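Local structure of exocyst complex component EXO70 (Saccharomyces cerevisiae, 2B1E) at residues R339-L343 with C370-D374; G243-F247 with V281-F286; V45-D49 with Y129-N133. The protein helps to assemble the exocyst, the complex that tethers secretory vesicles to sites of exocytosis. One frame throughout, in Å; residues are numbered along the deposited sequence.

Contact 1: R339-L343 with C370-D374; sequences RENWL and CFISD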
# COMPACT_ATOMS: atom_id res chain seq x y z
N ARG A 339 -7.51 -5.60 12.51
CA ARG A 339 -7.37 -7.02 12.19
C ARG A 339 -8.72 -7.58 11.76
O ARG A 339 -8.79 -8.52 10.96
CB ARG A 339 -6.85 -7.76 13.41
CG ARG A 339 -6.64 -9.26 13.23
CD ARG A 339 -5.87 -9.82 14.41
NE ARG A 339 -5.56 -11.24 14.26
CZ ARG A 339 -6.24 -12.22 14.84
NH1 ARG A 339 -7.28 -11.95 15.63
NH2 ARG A 339 -5.89 -13.49 14.65
N GLU A 340 -9.79 -7.01 12.29
CA GLU A 340 -11.13 -7.47 11.96
C GLU A 340 -11.57 -7.01 10.58
O GLU A 340 -12.64 -7.38 10.10
CB GLU A 340 -12.13 -6.99 13.02
CG GLU A 340 -11.79 -7.49 14.42
CD GLU A 340 -12.81 -7.06 15.46
OE1 GLU A 340 -13.05 -5.84 15.58
OE2 GLU A 340 -13.36 -7.95 16.15
N ASN A 341 -10.73 -6.20 9.93
CA ASN A 341 -11.03 -5.71 8.59
C ASN A 341 -10.64 -6.73 7.53
O ASN A 341 -11.11 -6.66 6.39
CB ASN A 341 -10.30 -4.38 8.32
CG ASN A 341 -10.98 -3.19 8.98
OD1 ASN A 341 -10.53 -2.06 8.84
ND2 ASN A 341 -12.07 -3.45 9.69
N TRP A 342 -9.77 -7.67 7.89
CA TRP A 342 -9.33 -8.69 6.95
C TRP A 342 -9.73 -10.11 7.36
O TRP A 342 -9.64 -11.03 6.55
CB TRP A 342 -7.81 -8.61 6.73
CG TRP A 342 -6.96 -8.94 7.93
CD1 TRP A 342 -6.89 -10.13 8.58
CD2 TRP A 342 -6.02 -8.07 8.59
NE1 TRP A 342 -5.97 -10.07 9.60
CE2 TRP A 342 -5.42 -8.81 9.63
CE3 TRP A 342 -5.63 -6.74 8.40
CZ2 TRP A 342 -4.45 -8.27 10.47
CZ3 TRP A 342 -4.66 -6.19 9.24
CH2 TRP A 342 -4.08 -6.96 10.26
N LEU A 343 -10.15 -10.28 8.61
CA LEU A 343 -10.57 -11.60 9.08
C LEU A 343 -12.04 -11.85 8.77
O LEU A 343 -12.83 -10.91 8.67
CB LEU A 343 -10.36 -11.73 10.59
CG LEU A 343 -8.94 -11.78 11.15
CD1 LEU A 343 -9.01 -11.94 12.66
CD2 LEU A 343 -8.17 -12.94 10.53
N CYS A 370 0.95 -9.10 12.10
CA CYS A 370 -0.23 -9.86 12.47
C CYS A 370 -0.91 -10.38 11.20
O CYS A 370 -1.31 -11.54 11.13
CB CYS A 370 -1.20 -9.00 13.28
SG CYS A 370 -2.54 -9.93 14.07
N PHE A 371 -1.04 -9.50 10.21
CA PHE A 371 -1.67 -9.87 8.94
C PHE A 371 -0.98 -11.07 8.29
O PHE A 371 -1.63 -12.00 7.84
CB PHE A 371 -1.63 -8.70 7.96
CG PHE A 371 -2.04 -9.07 6.56
CD1 PHE A 371 -3.36 -9.41 6.28
CD2 PHE A 371 -1.10 -9.14 5.54
CE1 PHE A 371 -3.74 -9.82 5.01
CE2 PHE A 371 -1.47 -9.55 4.26
CZ PHE A 371 -2.79 -9.89 3.99
N ILE A 372 0.35 -11.03 8.23
CA ILE A 372 1.09 -12.12 7.62
C ILE A 372 0.87 -13.40 8.42
O ILE A 372 0.61 -14.46 7.86
CB ILE A 372 2.60 -11.82 7.55
CG1 ILE A 372 2.82 -10.44 6.92
CG2 ILE A 372 3.31 -12.90 6.76
CD1 ILE A 372 2.09 -10.22 5.61
N SER A 373 0.96 -13.28 9.74
CA SER A 373 0.77 -14.41 10.64
C SER A 373 -0.66 -14.94 10.52
O SER A 373 -0.89 -16.14 10.56
CB SER A 373 1.06 -14.00 12.09
OG SER A 373 2.46 -13.81 12.31
N ASP A 374 -1.62 -14.03 10.37
CA ASP A 374 -3.01 -14.43 10.23
C ASP A 374 -3.20 -15.21 8.93
O ASP A 374 -3.96 -16.18 8.88
CB ASP A 374 -3.93 -13.20 10.23
CG ASP A 374 -4.20 -12.68 11.63
OD1 ASP A 374 -3.74 -13.31 12.60
OD2 ASP A 374 -4.89 -11.64 11.75
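Asp-374 receives two side chains, Arg-339 and Trp-342, from the loop opposite. The side chains of Trp-342 and Asp-374 cross at about a right angle. Trp-342 NE1 gives a hydrogen bond to Asp-374 OD2 at 2.9 Å and 156°. The bond lies in the ring plane and uses the oxygen's anti lone pair. Arg-339 reaches the same carboxylate through an extended chain. Its NH2 meets Asp-374 OD1 at 3.0 Å, coming from above the carboxylate plane. Its NE is 2.6 Å from Asp-374 OD2, a salt bridge whose hydrogen-bond geometry is weak.

The faces of the indole are used as well. Phe-371 turns its ring edge toward one face, with planes at 74°, and its CD1 sits 3.8 Å above the indole plane. Phe-371 CB lies over the six-membered ring, 3.9 Å from the centroid, as a CH-pi contact. The carbonyl oxygen of Arg-339 lies against the opposite face. A chi1 of 66° folds the indole back over that carbonyl. Leu-343 CD1 rests on one guanidinium face.

Arg-444 of helix 440-473 binds Asp-374 OD1 too, and Tyr-352 makes a cation-pi contact with Arg-339. Two arginines and an indole N-H probably keep this buried aspartate ionised. The arrangement is a buried salt-bridge network that fastens a loop to helix 364-391 in the all-helical C-terminal region.

Contact 2: G243-F247 with V281-F286; sequences GFFSF and VTQSLF
Leu-285 projects from helix 268-299 toward the start of helix 245-259, and its tip meets four residues of the segment 243-247. Its CB points at that segment. From there CG runs anti to the backbone N (chi1 -163°), which carries both methyl groups forward. The branch divides the work. CD1 goes to the side of Gly-243 and comes 4.2 Å from Gly-243 O. CD2 goes in among the aromatic rings. It meets Phe-244 CD2 at 3.6 Å, at the edge of that ring and near its plane, and the two side chains cross at about a right angle. It is also 3.8 Å from Phe-247 CZ, on an oblique approach. On its remaining contacts CD2 lies close to two polar atoms, Gly-243 O and Ser-246 OG.

Those two oxygens are already engaged with each other. Ser-246 OG donates to Gly-243 O at 2.8 Å, nearly along the C=O axis, and Ser-246 N donates to the same oxygen. The serine chi1 of 60° turns OG back to its own segment. On the other helix, Thr-282 CG2 packs against Ser-246 OG at 3.4 Å. Val-281 CG1 lies farther off, 4.2 Å from Ser-246 CB. Beyond the leucine, Phe-286 CZ meets the edge of the Phe-247 ring at its CZ.

Phe-323 of helix 311-323 touches both Phe-244 and Leu-285. Cys-330 and Ala-333 of helix 327-333 touch Phe-247. No hydrogen bond joins the two segments. Ser-246 OG and Gly-243 O are paired within their own segment, so the contact between the segments is van der Waals packing of methyl groups and phenyl rings.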
# COMPACT_ATOMS: atom_id res chain seq x y z
N GLY A 243 -2.87 -5.10 -9.02
CA GLY A 243 -3.52 -4.74 -7.77
C GLY A 243 -2.60 -4.03 -6.79
O GLY A 243 -3.04 -3.16 -6.04
N PHE A 244 -1.32 -4.39 -6.80
CA PHE A 244 -0.35 -3.76 -5.91
C PHE A 244 -0.02 -2.37 -6.42
O PHE A 244 0.67 -1.60 -5.75
CB PHE A 244 0.92 -4.61 -5.83
CG PHE A 244 0.74 -5.91 -5.10
CD1 PHE A 244 1.39 -7.06 -5.53
CD2 PHE A 244 -0.09 -5.98 -3.98
CE1 PHE A 244 1.21 -8.26 -4.85
CE2 PHE A 244 -0.26 -7.18 -3.30
CZ PHE A 244 0.39 -8.32 -3.73
N PHE A 245 -0.52 -2.05 -7.61
CA PHE A 245 -0.28 -0.74 -8.19
C PHE A 245 -0.95 0.32 -7.32
O PHE A 245 -0.53 1.48 -7.30
CB PHE A 245 -0.84 -0.67 -9.61
CG PHE A 245 -0.62 0.66 -10.28
CD1 PHE A 245 0.66 1.18 -10.41
CD2 PHE A 245 -1.69 1.39 -10.77
CE1 PHE A 245 0.88 2.40 -11.01
CE2 PHE A 245 -1.49 2.63 -11.38
CZ PHE A 245 -0.20 3.13 -11.50
N SER A 246 -1.99 -0.09 -6.60
CA SER A 246 -2.72 0.81 -5.72
C SER A 246 -1.78 1.46 -4.71
O SER A 246 -1.99 2.61 -4.32
CB SER A 246 -3.82 0.04 -4.99
OG SER A 246 -3.28 -1.01 -4.22
N PHE A 247 -0.75 0.73 -4.29
CA PHE A 247 0.20 1.28 -3.33
C PHE A 247 0.91 2.50 -3.92
O PHE A 247 1.19 3.46 -3.21
CB PHE A 247 1.24 0.23 -2.93
CG PHE A 247 0.70 -0.88 -2.08
CD1 PHE A 247 -0.14 -0.61 -1.00
CD2 PHE A 247 1.05 -2.21 -2.33
CE1 PHE A 247 -0.61 -1.64 -0.18
CE2 PHE A 247 0.59 -3.24 -1.52
CZ PHE A 247 -0.25 -2.96 -0.45
N VAL A 281 -9.77 0.23 -2.03
CA VAL A 281 -9.08 -0.78 -2.81
C VAL A 281 -7.89 -1.40 -2.09
O VAL A 281 -7.75 -2.62 -2.06
CB VAL A 281 -8.63 -0.20 -4.16
CG1 VAL A 281 -7.83 -1.24 -4.93
CG2 VAL A 281 -9.84 0.23 -4.96
N THR A 282 -7.02 -0.57 -1.51
CA THR A 282 -5.85 -1.11 -0.82
C THR A 282 -6.29 -1.91 0.41
O THR A 282 -5.67 -2.91 0.75
CB THR A 282 -4.87 -0.01 -0.36
OG1 THR A 282 -5.51 0.85 0.58
CG2 THR A 282 -4.38 0.80 -1.56
N GLN A 283 -7.37 -1.47 1.06
CA GLN A 283 -7.86 -2.17 2.24
C GLN A 283 -8.45 -3.52 1.84
O GLN A 283 -8.30 -4.51 2.55
CB GLN A 283 -8.94 -1.35 2.97
CG GLN A 283 -9.52 -2.08 4.18
CD GLN A 283 -10.67 -1.33 4.84
OE1 GLN A 283 -10.50 -0.23 5.36
NE2 GLN A 283 -11.85 -1.94 4.82
N SER A 284 -9.12 -3.56 0.69
CA SER A 284 -9.72 -4.79 0.21
C SER A 284 -8.63 -5.74 -0.26
O SER A 284 -8.82 -6.95 -0.32
CB SER A 284 -10.67 -4.50 -0.95
OG SER A 284 -11.73 -3.66 -0.54
N LEU A 285 -7.47 -5.18 -0.58
CA LEU A 285 -6.35 -5.98 -1.04
C LEU A 285 -5.97 -7.00 0.03
O LEU A 285 -5.64 -8.15 -0.29
CB LEU A 285 -5.16 -5.06 -1.36
CG LEU A 285 -4.04 -5.65 -2.22
CD1 LEU A 285 -4.63 -6.17 -3.52
CD2 LEU A 285 -2.99 -4.58 -2.48
N PHE A 286 -6.03 -6.59 1.29
CA PHE A 286 -5.70 -7.46 2.41
C PHE A 286 -6.82 -8.45 2.71
O PHE A 286 -6.58 -9.66 2.81
CB PHE A 286 -5.40 -6.62 3.65
CG PHE A 286 -4.14 -5.80 3.53
CD1 PHE A 286 -2.93 -6.32 3.95
CD2 PHE A 286 -4.17 -4.54 2.96
CE1 PHE A 286 -1.75 -5.59 3.79
CE2 PHE A 286 -3.00 -3.80 2.79
CZ PHE A 286 -1.79 -4.33 3.21

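Contact 3: V45-D49 with Y129-N133; sequences VHKLD and YFHGN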
# COMPACT_ATOMS: atom_id res chain seq x y z
N VAL A 45 0.22 56.90 -20.85
CA VAL A 45 -1.19 56.54 -20.88
C VAL A 45 -1.88 57.17 -19.65
O VAL A 45 -3.01 57.64 -19.75
CB VAL A 45 -1.37 55.02 -20.88
CG1 VAL A 45 -2.85 54.66 -20.92
CG2 VAL A 45 -0.67 54.41 -22.10
N HIS A 46 -1.20 57.20 -18.51
CA HIS A 46 -1.79 57.81 -17.31
C HIS A 46 -2.07 59.30 -17.57
O HIS A 46 -3.10 59.82 -17.15
CB HIS A 46 -0.86 57.68 -16.08
CG HIS A 46 -0.79 56.30 -15.49
ND1 HIS A 46 -1.90 55.50 -15.32
CD2 HIS A 46 0.26 55.60 -15.00
CE1 HIS A 46 -1.53 54.37 -14.74
NE2 HIS A 46 -0.23 54.40 -14.54
N LYS A 47 -1.15 59.98 -18.24
CA LYS A 47 -1.33 61.40 -18.55
C LYS A 47 -2.62 61.60 -19.34
O LYS A 47 -3.39 62.52 -19.07
CB LYS A 47 -0.16 61.94 -19.37
CG LYS A 47 1.13 62.21 -18.58
CD LYS A 47 1.09 63.58 -17.93
CE LYS A 47 2.41 63.90 -17.22
NZ LYS A 47 2.39 65.28 -16.65
N LEU A 48 -2.85 60.74 -20.33
CA LEU A 48 -4.04 60.85 -21.17
C LEU A 48 -5.30 60.60 -20.35
O LEU A 48 -6.31 61.30 -20.49
CB LEU A 48 -3.96 59.84 -22.31
CG LEU A 48 -2.81 60.04 -23.30
CD1 LEU A 48 -2.68 58.80 -24.18
CD2 LEU A 48 -3.05 61.28 -24.15
N ASP A 49 -5.23 59.57 -19.51
CA ASP A 49 -6.33 59.18 -18.66
C ASP A 49 -6.70 60.33 -17.73
O ASP A 49 -7.88 60.70 -17.61
CB ASP A 49 -5.92 57.96 -17.84
CG ASP A 49 -7.02 56.93 -17.74
OD1 ASP A 49 -8.16 57.24 -18.16
OD2 ASP A 49 -6.75 55.81 -17.26
N TYR A 129 -0.74 47.98 -13.33
CA TYR A 129 -1.37 48.99 -14.17
C TYR A 129 -2.88 48.69 -14.30
O TYR A 129 -3.73 49.55 -14.06
CB TYR A 129 -0.76 48.99 -15.58
CG TYR A 129 -1.47 49.95 -16.51
CD1 TYR A 129 -1.12 51.30 -16.57
CD2 TYR A 129 -2.56 49.52 -17.28
CE1 TYR A 129 -1.83 52.20 -17.37
CE2 TYR A 129 -3.27 50.40 -18.07
CZ TYR A 129 -2.91 51.73 -18.12
OH TYR A 129 -3.63 52.59 -18.90
N PHE A 130 -3.22 47.46 -14.68
CA PHE A 130 -4.62 47.13 -14.86
C PHE A 130 -5.43 47.01 -13.58
O PHE A 130 -6.64 47.26 -13.58
CB PHE A 130 -4.77 45.89 -15.74
CG PHE A 130 -4.53 46.17 -17.20
CD1 PHE A 130 -5.40 47.01 -17.91
CD2 PHE A 130 -3.44 45.63 -17.86
CE1 PHE A 130 -5.18 47.30 -19.26
CE2 PHE A 130 -3.20 45.92 -19.20
CZ PHE A 130 -4.07 46.76 -19.90
N HIS A 131 -4.78 46.62 -12.49
CA HIS A 131 -5.50 46.55 -11.22
C HIS A 131 -5.77 48.00 -10.83
O HIS A 131 -6.78 48.31 -10.21
CB HIS A 131 -4.66 45.84 -10.16
CG HIS A 131 -4.78 44.35 -10.20
ND1 HIS A 131 -5.82 43.68 -9.59
CD2 HIS A 131 -4.05 43.41 -10.85
CE1 HIS A 131 -5.72 42.39 -9.87
NE2 HIS A 131 -4.66 42.20 -10.63
N GLY A 132 -4.86 48.89 -11.23
CA GLY A 132 -5.03 50.30 -10.92
C GLY A 132 -6.10 50.98 -11.75
O GLY A 132 -6.63 52.03 -11.36
N ASN A 133 -6.44 50.39 -12.90
CA ASN A 133 -7.45 50.96 -13.79
C ASN A 133 -8.74 50.15 -13.91
O ASN A 133 -9.29 50.01 -15.00
CB ASN A 133 -6.86 51.17 -15.18
CG ASN A 133 -6.04 52.43 -15.27
OD1 ASN A 133 -6.57 53.54 -15.14
ND2 ASN A 133 -4.73 52.28 -15.48
O HOH W 1 -4.14 54.88 -16.90
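Ring packing joins His-46 and Tyr-129. The two side chains slide past each other in opposite directions, with planes at 31° and centroids 5.1 Å apart. His-46 CE1 comes 3.4 Å from Tyr-129 CE1. The pair is oblique. Val-45 adds an apolar contact, its CG1 4.1 Å from Tyr-129 CZ.

Polar links run through one water. It bonds to His-46 ND1 at 2.8 Å and donates to Asp-49 OD2 at 2.8 Å. It also donates to Tyr-129 OH and takes a weak bond from Asn-133 ND2. Four side chains from the two segments thus share it. Tyr-129 OH has a second partner in Glu-83 of helix 66-94.

Within its own segment, Asn-133 ND2 donates to Tyr-129 O at 3.2 Å, from above the carbonyl plane. ND2 thereby sits above the rim of one face of the Tyr-129 ring. Asn-133 OD1 and Asp-49 OD2 are 3.1 Å apart. Both are acceptors, so they make no direct bond.

Such a water-bridged contact sets the end of helix 117-132 against helix 38-56 in the N-terminal part of the helical rod.

In the fold
From the N terminus, contact 3 comes first and closes the loop from 45 to 133, bringing helix 38-56 to the end of helix 117-132. Contact 2 follows, joining the start of helix 245-259 to helix 268-299. Contact 1 is last and ties the loop before helix 364-391 to that helix. The three are in series; none nests in or crosses another. Contacts 1 and 2 are neighbours: Phe-371 CE2 is 3.6 Å from Phe-286 CD1, so helix 268-299 meets helix 364-391 there. Contact 3 sits far along the elongated chain, its centre 58 Å from that of contact 2 and 69 Å from that of contact 1.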